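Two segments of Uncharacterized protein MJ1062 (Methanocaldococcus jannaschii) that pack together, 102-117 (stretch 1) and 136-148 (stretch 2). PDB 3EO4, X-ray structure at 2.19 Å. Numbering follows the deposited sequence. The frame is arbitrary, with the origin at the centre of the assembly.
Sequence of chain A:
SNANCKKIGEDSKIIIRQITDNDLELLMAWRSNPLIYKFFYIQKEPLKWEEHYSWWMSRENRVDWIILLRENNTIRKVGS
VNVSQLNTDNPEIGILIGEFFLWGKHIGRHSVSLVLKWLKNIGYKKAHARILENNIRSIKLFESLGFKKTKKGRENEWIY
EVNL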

# COMPACT_ATOMS: atom_id res chain seq x y z
N LEU A 102 -7.09 3.04 11.69
CA LEU A 102 -8.06 2.00 12.02
C LEU A 102 -7.58 1.17 13.20
O LEU A 102 -8.39 0.60 13.93
CB LEU A 102 -8.23 1.04 10.84
CG LEU A 102 -9.01 1.53 9.62
CD1 LEU A 102 -9.25 0.37 8.63
CD2 LEU A 102 -10.30 2.16 10.02
N TRP A 103 -6.25 1.06 13.34
CA TRP A 103 -5.63 0.41 14.48
C TRP A 103 -6.31 0.83 15.77
O TRP A 103 -6.70 1.98 15.93
CB TRP A 103 -4.12 0.72 14.55
CG TRP A 103 -3.29 0.15 13.39
CD1 TRP A 103 -3.77 -0.39 12.24
CD2 TRP A 103 -1.85 0.14 13.27
NE1 TRP A 103 -2.72 -0.79 11.43
CE2 TRP A 103 -1.53 -0.47 12.04
CE3 TRP A 103 -0.80 0.55 14.12
CZ2 TRP A 103 -0.21 -0.67 11.61
CZ3 TRP A 103 0.52 0.36 13.69
CH2 TRP A 103 0.80 -0.24 12.45
N GLY A 104 -6.48 -0.14 16.67
CA GLY A 104 -7.16 0.08 17.94
C GLY A 104 -8.68 0.14 17.83
O GLY A 104 -9.32 0.68 18.72
N LYS A 105 -9.26 -0.42 16.77
CA LYS A 105 -10.74 -0.46 16.61
C LYS A 105 -11.35 -1.86 16.44
O LYS A 105 -12.50 -2.00 15.99
CB LYS A 105 -11.20 0.47 15.49
CG LYS A 105 -11.08 1.93 15.89
CD LYS A 105 -11.13 2.84 14.68
CE LYS A 105 -11.26 4.29 15.13
NZ LYS A 105 -10.86 5.23 14.05
N HIS A 106 -10.57 -2.87 16.84
CA HIS A 106 -11.00 -4.27 16.91
C HIS A 106 -11.11 -4.99 15.58
O HIS A 106 -11.55 -6.13 15.52
CB HIS A 106 -12.34 -4.39 17.65
CG HIS A 106 -12.28 -4.04 19.10
ND1 HIS A 106 -11.64 -2.92 19.56
CD2 HIS A 106 -12.83 -4.64 20.18
CE1 HIS A 106 -11.78 -2.84 20.88
NE2 HIS A 106 -12.49 -3.88 21.28
N ILE A 107 -10.71 -4.33 14.50
CA ILE A 107 -10.77 -4.97 13.19
C ILE A 107 -9.89 -6.20 13.13
O ILE A 107 -10.30 -7.25 12.61
CB ILE A 107 -10.42 -3.99 12.07
CG1 ILE A 107 -11.62 -3.05 11.88
CG2 ILE A 107 -10.14 -4.73 10.78
CD1 ILE A 107 -11.27 -1.61 11.75
N GLY A 108 -8.68 -6.08 13.68
CA GLY A 108 -7.74 -7.20 13.64
C GLY A 108 -8.27 -8.33 14.50
O GLY A 108 -8.23 -9.50 14.11
N ARG A 109 -8.78 -7.97 15.66
CA ARG A 109 -9.36 -8.92 16.58
C ARG A 109 -10.48 -9.73 15.92
O ARG A 109 -10.46 -10.96 15.97
CB ARG A 109 -9.87 -8.17 17.80
CG ARG A 109 -10.40 -9.04 18.88
CD ARG A 109 -11.09 -8.24 19.97
NE ARG A 109 -11.51 -9.17 21.00
CZ ARG A 109 -12.75 -9.63 21.16
NH1 ARG A 109 -13.74 -9.22 20.37
NH2 ARG A 109 -12.99 -10.50 22.14
N HIS A 110 -11.45 -9.05 15.33
CA HIS A 110 -12.57 -9.71 14.65
C HIS A 110 -12.12 -10.56 13.47
O HIS A 110 -12.68 -11.60 13.21
CB HIS A 110 -13.57 -8.68 14.15
CG HIS A 110 -14.37 -8.06 15.25
ND1 HIS A 110 -13.79 -7.44 16.34
CD2 HIS A 110 -15.71 -7.95 15.43
CE1 HIS A 110 -14.73 -6.99 17.15
NE2 HIS A 110 -15.91 -7.28 16.62
N SER A 111 -11.11 -10.11 12.75
CA SER A 111 -10.58 -10.87 11.61
C SER A 111 -9.94 -12.17 12.08
O SER A 111 -10.21 -13.24 11.52
CB SER A 111 -9.53 -10.07 10.82
OG SER A 111 -10.08 -8.92 10.26
N VAL A 112 -9.11 -12.07 13.11
CA VAL A 112 -8.49 -13.26 13.66
C VAL A 112 -9.56 -14.24 14.17
O VAL A 112 -9.51 -15.43 13.89
CB VAL A 112 -7.42 -12.93 14.71
CG1 VAL A 112 -6.98 -14.20 15.44
CG2 VAL A 112 -6.21 -12.22 14.05
N SER A 113 -10.57 -13.73 14.88
CA SER A 113 -11.60 -14.64 15.38
C SER A 113 -12.37 -15.35 14.26
O SER A 113 -12.73 -16.53 14.41
CB SER A 113 -12.53 -13.96 16.36
OG SER A 113 -13.43 -13.20 15.63
N LEU A 114 -12.60 -14.66 13.14
CA LEU A 114 -13.14 -15.31 11.93
C LEU A 114 -12.25 -16.51 11.47
O LEU A 114 -12.75 -17.58 11.16
CB LEU A 114 -13.35 -14.30 10.79
CG LEU A 114 -14.54 -13.32 10.85
CD1 LEU A 114 -14.49 -12.30 9.72
CD2 LEU A 114 -15.90 -14.06 10.81
N VAL A 115 -10.95 -16.32 11.44
CA VAL A 115 -10.01 -17.40 11.09
C VAL A 115 -10.05 -18.55 12.11
O VAL A 115 -10.12 -19.70 11.71
CB VAL A 115 -8.57 -16.85 10.90
CG1 VAL A 115 -7.58 -17.99 10.72
CG2 VAL A 115 -8.51 -15.93 9.68
N LEU A 116 -10.06 -18.24 13.42
CA LEU A 116 -10.19 -19.26 14.45
C LEU A 116 -11.44 -20.11 14.33
O LEU A 116 -11.40 -21.32 14.57
CB LEU A 116 -10.10 -18.65 15.87
CG LEU A 116 -8.84 -17.83 16.19
CD1 LEU A 116 -9.01 -17.14 17.52
CD2 LEU A 116 -7.54 -18.64 16.16
N LYS A 117 -12.55 -19.47 13.95
CA LYS A 117 -13.80 -20.21 13.79
C LYS A 117 -13.68 -21.18 12.61
O LYS A 117 -14.14 -22.32 12.68
CB LYS A 117 -14.98 -19.24 13.60
CG LYS A 117 -16.36 -19.87 13.85
CD LYS A 117 -16.64 -19.98 15.38
CE LYS A 117 -17.34 -21.30 15.79
NZ LYS A 117 -18.74 -21.41 15.28
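Stretch 2 (136-148) IRSIKLFESLGFK

Stretch 2 lies on stretch 1 as a helix-on-helix contact, mainly apolar, with one cross-stretch hydrogen bond and an arginine-tryptophan contact near the start of both stretches. Stretch 1 opens with a type II beta turn from Leu102 to Lys105, passes through His106 at the N-cap position, and is helical from Ile107 through Lys117. Stretch 2 is helical from Ile136, and the chain has left the helix by Leu145 and Gly146, whose positive phi of 88° suits glycine, and reaches Lys148 in an extended conformation. The two helices run in broadly the same direction, their axes crossing at -47° and approaching to 9.3 Å. Backbones come close where Arg109 CA lies 5.5 Å from Leu141 CA; nearer the start, Gly104 CA and Arg137 CA are 7.4 Å apart.

Gly108 makes room for this approach. Its CA lacks a side chain on the side facing stretch 2, and Leu141 CD1 settles 3.8 Å from Gly108 C; an ideal CB on Gly108 would sit 2.8 Å from Leu141 CD1, a clash. Leu141, with chi1 t and chi2 t, starts sideways but brings its end onto helix 107-117, placing CG 3.7 Å from Arg109 N and CD2 3.9 Å from Val112 CG2. Val112 points toward stretch 2 and meets three of its residues: besides Leu141, its CG1 lies 3.8 Å from Phe142 CE1 and 3.6 Å from Leu145 CD1. Leu145, in the loop that follows the helix, has more of its surface covered by stretch 1 than any other residue of stretch 2, with CD1 3.7 Å from Arg109 O and 4.3 Å from Leu116 CD1, and CD2 4.1 Å from Ser113 CB. One turn beyond Val112, Leu116 extends the apolar row, its CD2 3.9 Å from Phe147 CZ at the edge of the ring.

Arg109 borders this row with an extended side chain, chi1 to chi3 all t. Its NE donates a hydrogen bond to Ser144 OG at 3.0 Å, near the guanidinium plane, while Leu145 CD2 lies over one face of the group. Ser144 OG in turn donates to Leu141 O at 2.7 Å, so the hydroxyl links the arginine to the backbone of stretch 2.

At the other end, Arg137 lies against the turn: its CD is 3.8 Å from Trp103 CE3, its guanidinium has Trp103 CB over one face, and its NH2 lies 3.7 Å from Gly104 CA. A CB on Gly104 would fall 3.0 Å from that NH2, and the positive phi there also favours glycine.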

# COMPACT_ATOMS: atom_id res chain seq x y z
N ILE A 136 3.12 -4.06 20.65
CA ILE A 136 2.15 -4.00 21.74
C ILE A 136 0.67 -4.17 21.33
O ILE A 136 -0.11 -4.77 22.06
CB ILE A 136 2.39 -2.82 22.78
CG1 ILE A 136 1.08 -2.31 23.39
CG2 ILE A 136 3.23 -1.68 22.21
CD1 ILE A 136 0.70 -3.06 24.62
N ARG A 137 0.31 -3.67 20.15
CA ARG A 137 -1.07 -3.76 19.67
C ARG A 137 -1.41 -5.20 19.31
O ARG A 137 -2.53 -5.67 19.55
CB ARG A 137 -1.32 -2.81 18.48
CG ARG A 137 -1.39 -1.34 18.93
CD ARG A 137 -1.40 -0.38 17.77
NE ARG A 137 -1.49 1.02 18.17
CZ ARG A 137 -2.59 1.63 18.65
NH1 ARG A 137 -2.54 2.92 18.97
NH2 ARG A 137 -3.72 0.97 18.81
N SER A 138 -0.42 -5.90 18.78
CA SER A 138 -0.66 -7.25 18.36
C SER A 138 -0.75 -8.18 19.58
O SER A 138 -1.63 -9.04 19.66
CB SER A 138 0.38 -7.69 17.34
OG SER A 138 0.35 -9.10 17.21
N ILE A 139 0.12 -7.96 20.55
CA ILE A 139 0.01 -8.67 21.82
C ILE A 139 -1.38 -8.48 22.46
O ILE A 139 -1.99 -9.45 22.89
CB ILE A 139 1.17 -8.25 22.79
CG1 ILE A 139 2.51 -8.75 22.21
CG2 ILE A 139 0.89 -8.74 24.25
CD1 ILE A 139 3.77 -8.20 22.91
N LYS A 140 -1.88 -7.24 22.49
CA LYS A 140 -3.22 -6.97 23.04
C LYS A 140 -4.33 -7.64 22.25
O LYS A 140 -5.28 -8.16 22.83
CB LYS A 140 -3.48 -5.48 23.06
CG LYS A 140 -2.70 -4.81 24.13
CD LYS A 140 -2.91 -3.33 24.10
CE LYS A 140 -2.33 -2.71 25.37
NZ LYS A 140 -3.04 -1.44 25.61
N LEU A 141 -4.20 -7.62 20.94
CA LEU A 141 -5.13 -8.30 20.04
C LEU A 141 -5.29 -9.79 20.41
O LEU A 141 -6.40 -10.25 20.67
CB LEU A 141 -4.68 -8.14 18.56
CG LEU A 141 -5.54 -8.56 17.35
CD1 LEU A 141 -4.83 -8.15 16.09
CD2 LEU A 141 -5.86 -10.05 17.28
N PHE A 142 -4.18 -10.52 20.44
CA PHE A 142 -4.25 -11.98 20.63
C PHE A 142 -4.60 -12.38 22.06
O PHE A 142 -5.38 -13.33 22.27
CB PHE A 142 -2.95 -12.65 20.18
CG PHE A 142 -2.81 -12.73 18.68
CD1 PHE A 142 -3.48 -13.71 17.95
CD2 PHE A 142 -2.02 -11.80 17.98
CE1 PHE A 142 -3.34 -13.79 16.56
CE2 PHE A 142 -1.89 -11.85 16.61
CZ PHE A 142 -2.54 -12.83 15.89
N GLU A 143 -4.07 -11.64 23.03
CA GLU A 143 -4.49 -11.84 24.42
C GLU A 143 -5.99 -11.51 24.62
O GLU A 143 -6.65 -12.12 25.45
CB GLU A 143 -3.60 -11.08 25.41
CG GLU A 143 -2.10 -11.51 25.37
CD GLU A 143 -1.28 -10.98 26.53
OE1 GLU A 143 -1.62 -9.90 27.06
OE2 GLU A 143 -0.29 -11.64 26.92
N SER A 144 -6.54 -10.57 23.87
CA SER A 144 -7.99 -10.33 24.01
C SER A 144 -8.80 -11.56 23.53
O SER A 144 -9.95 -11.74 23.88
CB SER A 144 -8.43 -9.06 23.30
OG SER A 144 -8.64 -9.32 21.92
N LEU A 145 -8.17 -12.41 22.75
CA LEU A 145 -8.81 -13.64 22.26
C LEU A 145 -8.37 -14.87 23.04
O LEU A 145 -8.64 -16.00 22.63
CB LEU A 145 -8.55 -13.85 20.77
CG LEU A 145 -9.11 -12.79 19.82
CD1 LEU A 145 -8.52 -12.97 18.42
CD2 LEU A 145 -10.65 -12.78 19.81
N GLY A 146 -7.72 -14.65 24.18
CA GLY A 146 -7.37 -15.76 25.02
C GLY A 146 -6.04 -16.45 24.74
O GLY A 146 -5.76 -17.44 25.37
N PHE A 147 -5.26 -15.93 23.80
CA PHE A 147 -3.88 -16.42 23.56
C PHE A 147 -3.00 -16.13 24.77
O PHE A 147 -3.16 -15.09 25.44
CB PHE A 147 -3.22 -15.78 22.34
CG PHE A 147 -3.75 -16.28 21.01
CD1 PHE A 147 -2.92 -17.04 20.17
CD2 PHE A 147 -5.05 -15.96 20.58
CE1 PHE A 147 -3.39 -17.47 18.91
CE2 PHE A 147 -5.54 -16.41 19.31
CZ PHE A 147 -4.71 -17.16 18.48
N LYS A 148 -2.04 -17.02 25.00
CA LYS A 148 -1.18 -17.01 26.19
C LYS A 148 0.26 -17.11 25.73
O LYS A 148 0.58 -18.00 24.95
CB LYS A 148 -1.51 -18.24 27.02
CG LYS A 148 -0.73 -18.41 28.28
CD LYS A 148 -1.36 -19.52 29.09
CE LYS A 148 -0.51 -20.75 29.06
NZ LYS A 148 0.52 -20.57 30.12